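Local coordinates for stage II sporulation E family protein (Thermanaerovibrio acidaminovorans, PDB 3RNR) that is of unknown function but, as a member of the protein phosphatase 2C family, probably removes phosphate groups from phosphorylated proteins, at residues 31-34 and 35-39. Sequence-based numbering, arbitrary orientation. Where two conformers were deposited one is given.
Sequences RALS and ASVGV
Leu33 and Val37, one turn apart on helix 25-41, lie side by side, with CD1 of Leu33 4.0 Å from CG2 of Val37. Val37 CG2 also rests 3.5 Å from Leu33 O. Four successive i to i+4 bonds carry the backbone between them: Ala35 N to Arg31 O at 3.0 Å, Ser36 N to Ala32 O at 3.0 Å, Val37 N to Leu33 O at 3.0 Å and Gly38 N to Ser34 O at 3.1 Å. Their N-H...O angles of 160-165° are those of a regular alpha-helix. Ser36 was modelled in two conformers; in one of them, with chi1 at 62°, OG leans back over the helix backbone and comes within 2.9 Å of both Ala32 O and Leu33 O, a provisional placement. Around this turn, Ala32, Leu33, Ser36 and Val37 pack on strand 10-18, while Ala32 and Ala35 touch helix 46-63. Leu33 meets Asp41, and Val37 meets Val37, of the second subunit. Within the alpha-beta-alpha sandwich, the apolar Leu33-Val37 pair thus joins its helix to the sheet and to the second subunit, and in this conformer the hydroxyl of the buried Ser36 can probably be satisfied by carbonyls of its own helix.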
loop_
_atom_site.group_PDB
_atom_site.type_symbol
_atom_site.label_atom_id
_atom_site.label_comp_id
_atom_site.label_asym_id
_atom_site.label_seq_id
_atom_site.Cartn_x
_atom_site.Cartn_y
_atom_site.Cartn_z
ATOM N N ARG B 31 11.987 5.951 2.690
ATOM C CA ARG B 31 12.759 4.721 2.848
ATOM C C ARG B 31 12.049 3.776 3.782
ATOM O O ARG B 31 12.036 2.569 3.560
ATOM C CB ARG B 31 14.157 4.997 3.407
ATOM C CG ARG B 31 15.178 5.257 2.330
ATOM C CD ARG B 31 15.286 6.723 2.024
ATOM N NE ARG B 31 16.213 6.939 0.927
ATOM C CZ ARG B 31 16.043 7.861 -0.010
ATOM N NH1 ARG B 31 14.990 8.668 0.038
ATOM N NH2 ARG B 31 16.933 7.977 -0.988
ATOM N N ALA B 32 11.468 4.322 4.838
ATOM C CA ALA B 32 10.757 3.487 5.799
ATOM C C ALA B 32 9.526 2.835 5.168
ATOM O O ALA B 32 9.273 1.650 5.343
ATOM C CB ALA B 32 10.370 4.312 7.048
ATOM N N LEU B 33 8.744 3.624 4.446
ATOM C CA LEU B 33 7.530 3.109 3.837
ATOM C C LEU B 33 7.902 2.037 2.804
ATOM O O LEU B 33 7.359 0.949 2.815
ATOM C CB LEU B 33 6.762 4.266 3.179
ATOM C CG LEU B 33 5.428 4.008 2.468
ATOM C CD1 LEU B 33 5.598 3.162 1.186
ATOM C CD2 LEU B 33 4.416 3.386 3.428
ATOM N N SER B 34 8.843 2.352 1.918
ATOM C CA SER B 34 9.200 1.419 0.855
ATOM C C SER B 34 9.765 0.114 1.413
ATOM O O SER B 34 9.411 -0.968 0.952
ATOM C CB SER B 34 10.211 2.044 -0.105
ATOM O OG SER B 34 10.508 1.140 -1.156
ATOM N N ALA B 35 10.651 0.207 2.399
ATOM C CA ALA B 35 11.218 -1.010 2.978
ATOM C C ALA B 35 10.134 -1.850 3.688
ATOM O O ALA B 35 10.079 -3.073 3.538
ATOM C CB ALA B 35 12.369 -0.682 3.926
ATOM N N SER B 36 9.272 -1.197 4.455
ATOM C CA SER B 36 8.245 -1.931 5.195
ATOM C C SER B 36 7.260 -2.637 4.268
ATOM O O SER B 36 6.866 -3.776 4.530
ATOM C CB SER B 36 7.513 -1.025 6.197
ATOM O OG SER B 36 6.825 0.026 5.545
ATOM N N VAL B 37 6.868 -1.973 3.181
ATOM C CA VAL B 37 5.938 -2.578 2.222
ATOM C C VAL B 37 6.554 -3.765 1.475
ATOM O O VAL B 37 5.889 -4.771 1.243
ATOM C CB VAL B 37 5.368 -1.526 1.212
ATOM C CG1 VAL B 37 4.667 -2.225 0.042
ATOM C CG2 VAL B 37 4.400 -0.588 1.929
ATOM N N GLY B 38 7.826 -3.660 1.104
ATOM C CA GLY B 38 8.511 -4.791 0.506
ATOM C C GLY B 38 8.445 -6.035 1.381
ATOM O O GLY B 38 8.205 -7.140 0.897
ATOM N N VAL B 39 8.648 -5.857 2.681
ATOM C CA VAL B 39 8.588 -6.974 3.623
ATOM C C VAL B 39 7.154 -7.495 3.751
ATOM O O VAL B 39 6.906 -8.692 3.640
ATOM C CB VAL B 39 9.111 -6.562 5.025
ATOM C CG1 VAL B 39 8.684 -7.580 6.082
ATOM C CG2 VAL B 39 10.638 -6.425 5.004
#